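Local coordinates for protein methionyl-tRNA formyltransferase (Clostridium thermocellum, PDB 1ZGH) that probably transfers a formyl group from 10-formyltetrahydrofolate to the methionine carried by initiator tRNA, at residues Val102-Asp107 / Gly114-Asn119. Sequence-based numbering, arbitrary orientation.
Sequences VFHMTD and GSPLQN
The imidazole of His104 approaches the Pro116 ring obliquely, CE1 of His104 lying 4.1 Å from CB of Pro116. His104 CE1 and Met105 CG lie on opposite sides of the mean plane of the proline ring, with Thr106 CG2 nearer its CB edge. With CG of His104 anti to the backbone N (chi1 177°), its ring extends to the proline although the CB does not point there. NE2 donates a hydrogen bond to Gly111 O, which probably helps fix the ring's rotation; the side chain also touches Asp140.

Pro116, the first residue of the helix, is the apolar centre of the contact. The selenomethionine Met105, crossing at about a right angle, sets CG beside the CB-CG side of the Pro116 ring, 3.9 Å from CB. Its CG lies between the backbone N and the carbonyl carbon (chi1 67°), and the nearly extended chi2 carries SE to 3.9 Å from Leu117 CB. Thr106 adds its methyl, CG2 lying 4.0 Å from Pro116 CB, while OG1 bonds to Phe110 O.

No hydrogen bond crosses this buried interface. The contact joins the C-terminal end of strand 100-104 to the start of helix 116-122, across a connection that includes strand 112-113, in the Rossmann-like formyltransferase fold; His104 probably corresponds to the active-site histidine of relatives, although the usual asparagine two residues earlier is Val102.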
ATOM      1  N   VAL A 102      -8.414   1.798   6.375  1.00 25.89           N
ATOM      2  CA  VAL A 102      -7.418   1.672   5.313  1.00 26.73           C
ATOM      3  C   VAL A 102      -6.271   2.647   5.563  1.00 26.63           C
ATOM      4  O   VAL A 102      -6.476   3.729   6.085  1.00 25.88           O
ATOM      5  CB  VAL A 102      -8.104   1.909   3.939  1.00 27.58           C
ATOM      6  CG1 VAL A 102      -7.111   2.380   2.858  1.00 29.89           C
ATOM      7  CG2 VAL A 102      -8.793   0.647   3.516  1.00 28.08           C
ATOM      8  N   PHE A 103      -5.066   2.260   5.147  1.00 27.58           N
ATOM      9  CA  PHE A 103      -3.862   3.058   5.308  1.00 28.74           C
ATOM     10  C   PHE A 103      -3.386   3.474   3.937  1.00 28.97           C
ATOM     11  O   PHE A 103      -2.813   2.662   3.213  1.00 30.42           O
ATOM     12  CB  PHE A 103      -2.809   2.236   6.054  1.00 29.27           C
ATOM     13  CG  PHE A 103      -3.186   1.947   7.462  1.00 29.72           C
ATOM     14  CD1 PHE A 103      -3.943   0.838   7.776  1.00 30.40           C
ATOM     15  CD2 PHE A 103      -2.815   2.807   8.485  1.00 29.95           C
ATOM     16  CE1 PHE A 103      -4.287   0.582   9.076  1.00 29.82           C
ATOM     17  CE2 PHE A 103      -3.145   2.538   9.782  1.00 31.18           C
ATOM     18  CZ  PHE A 103      -3.881   1.441  10.082  1.00 29.76           C
ATOM     19  N   HIS A 104      -3.688   4.713   3.545  1.00 29.01           N
ATOM     20  CA  HIS A 104      -3.475   5.153   2.165  1.00 28.60           C
ATOM     21  C   HIS A 104      -2.303   6.134   2.132  1.00 29.26           C
ATOM     22  O   HIS A 104      -2.284   7.103   2.877  1.00 26.76           O
ATOM     23  CB  HIS A 104      -4.761   5.736   1.602  1.00 28.27           C
ATOM     24  CG  HIS A 104      -4.632   6.290   0.225  1.00 26.17           C
ATOM     25  ND1 HIS A 104      -4.703   5.510  -0.906  1.00 26.09           N
ATOM     26  CD2 HIS A 104      -4.435   7.561  -0.205  1.00 25.46           C
ATOM     27  CE1 HIS A 104      -4.564   6.276  -1.975  1.00 26.89           C
ATOM     28  NE2 HIS A 104      -4.414   7.529  -1.578  1.00 26.85           N
HETATM   29  N   MSE A 105      -1.294   5.845   1.309  1.00 29.77           N
HETATM   30  CA  MSE A 105      -0.004   6.549   1.436  1.00 32.80           C
HETATM   31  C   MSE A 105       0.073   7.891   0.730  1.00 29.94           C
HETATM   32  O   MSE A 105       1.115   8.265   0.192  1.00 29.24           O
HETATM   33  CB  MSE A 105       1.167   5.643   1.021  1.00 32.24           C
HETATM   34  CG  MSE A 105       1.234   5.262  -0.415  1.00 36.07           C
HETATM   35 SE   MSE A 105       3.124   4.630  -0.805  1.00 46.81          SE
HETATM   36  CE  MSE A 105       3.217   3.183   0.427  1.00 40.04           C
ATOM     37  N   THR A 106      -1.020   8.642   0.744  1.00 29.26           N
ATOM     38  CA  THR A 106      -0.978  10.018   0.283  1.00 29.14           C
ATOM     39  C   THR A 106      -1.512  10.964   1.370  1.00 28.93           C
ATOM     40  O   THR A 106      -2.197  10.550   2.335  1.00 28.10           O
ATOM     41  CB  THR A 106      -1.759  10.226  -1.017  1.00 29.17           C
ATOM     42  OG1 THR A 106      -3.173  10.137  -0.758  1.00 30.20           O
ATOM     43  CG2 THR A 106      -1.348   9.198  -2.062  1.00 29.16           C
ATOM     44  N   ASP A 107      -1.157  12.227   1.188  1.00 28.02           N
ATOM     45  CA  ASP A 107      -1.572  13.309   2.051  1.00 28.70           C
ATOM     46  C   ASP A 107      -2.996  13.774   1.625  1.00 27.81           C
ATOM     47  O   ASP A 107      -3.185  14.830   1.012  1.00 28.50           O
ATOM     48  CB  ASP A 107      -0.501  14.424   1.962  1.00 29.31           C
ATOM     49  CG  ASP A 107      -0.648  15.487   3.069  1.00 31.90           C
ATOM     50  OD1 ASP A 107      -1.575  15.377   3.893  1.00 32.87           O
ATOM     51  OD2 ASP A 107       0.174  16.439   3.104  1.00 35.42           O
ATOM     52  N   GLY A 114      -5.791   4.812  -7.008  1.00 31.28           N
ATOM     53  CA  GLY A 114      -4.927   3.622  -7.103  1.00 31.68           C
ATOM     54  C   GLY A 114      -3.460   3.891  -7.370  1.00 31.35           C
ATOM     55  O   GLY A 114      -3.083   5.020  -7.687  1.00 31.08           O
ATOM     56  N   SER A 115      -2.684   2.801  -7.308  1.00 31.15           N
ATOM     57  CA  SER A 115      -1.214   2.724  -7.443  1.00 29.86           C
ATOM     58  C   SER A 115      -0.506   3.947  -6.868  1.00 28.89           C
ATOM     59  O   SER A 115       0.228   4.661  -7.579  1.00 28.50           O
ATOM     60  CB  SER A 115      -0.846   2.481  -8.910  1.00 30.51           C
ATOM     61  OG  SER A 115      -1.673   1.492  -9.487  1.00 31.25           O
ATOM     62  N   PRO A 116      -0.783   4.251  -5.593  1.00 28.43           N
ATOM     63  CA  PRO A 116      -0.289   5.519  -5.089  1.00 28.45           C
ATOM     64  C   PRO A 116       1.241   5.616  -5.126  1.00 28.16           C
ATOM     65  O   PRO A 116       1.749   6.686  -5.410  1.00 27.48           O
ATOM     66  CB  PRO A 116      -0.876   5.603  -3.665  1.00 28.87           C
ATOM     67  CG  PRO A 116      -1.190   4.185  -3.290  1.00 29.73           C
ATOM     68  CD  PRO A 116      -1.568   3.505  -4.577  1.00 29.13           C
ATOM     69  N   LEU A 117       1.977   4.530  -4.876  1.00 27.40           N
ATOM     70  CA  LEU A 117       3.440   4.645  -4.844  1.00 27.53           C
ATOM     71  C   LEU A 117       4.013   5.079  -6.194  1.00 26.50           C
ATOM     72  O   LEU A 117       4.800   6.016  -6.261  1.00 26.33           O
ATOM     73  CB  LEU A 117       4.118   3.357  -4.372  1.00 28.01           C
ATOM     74  CG  LEU A 117       5.664   3.431  -4.491  1.00 29.14           C
ATOM     75  CD1 LEU A 117       6.233   4.602  -3.692  1.00 33.60           C
ATOM     76  CD2 LEU A 117       6.223   2.153  -3.972  1.00 33.40           C
ATOM     77  N   GLN A 118       3.583   4.408  -7.254  1.00 26.05           N
ATOM     78  CA  GLN A 118       4.011   4.699  -8.602  1.00 27.26           C
ATOM     79  C   GLN A 118       3.520   6.076  -9.035  1.00 28.01           C
ATOM     80  O   GLN A 118       4.273   6.839  -9.636  1.00 27.55           O
ATOM     81  CB  GLN A 118       3.540   3.607  -9.587  1.00 27.40           C
ATOM     82  CG  GLN A 118       4.123   2.219  -9.338  1.00 29.62           C
ATOM     83  CD  GLN A 118       3.498   1.461  -8.171  1.00 31.09           C
ATOM     84  OE1 GLN A 118       2.347   1.709  -7.831  1.00 32.60           O
ATOM     85  NE2 GLN A 118       4.265   0.540  -7.535  1.00 29.91           N
ATOM     86  N   ASN A 119       2.291   6.432  -8.667  1.00 27.32           N
ATOM     87  CA  ASN A 119       1.787   7.773  -8.973  1.00 27.36           C
ATOM     88  C   ASN A 119       2.588   8.894  -8.264  1.00 27.24           C
ATOM     89  O   ASN A 119       2.851   9.952  -8.856  1.00 25.07           O
ATOM     90  CB  ASN A 119       0.311   7.863  -8.655  1.00 27.35           C
ATOM     91  CG  ASN A 119      -0.564   7.419  -9.819  1.00 28.90           C
ATOM     92  OD1 ASN A 119      -0.510   8.017 -10.918  1.00 32.39           O
ATOM     93  ND2 ASN A 119      -1.376   6.391  -9.596  1.00 27.10           N
TER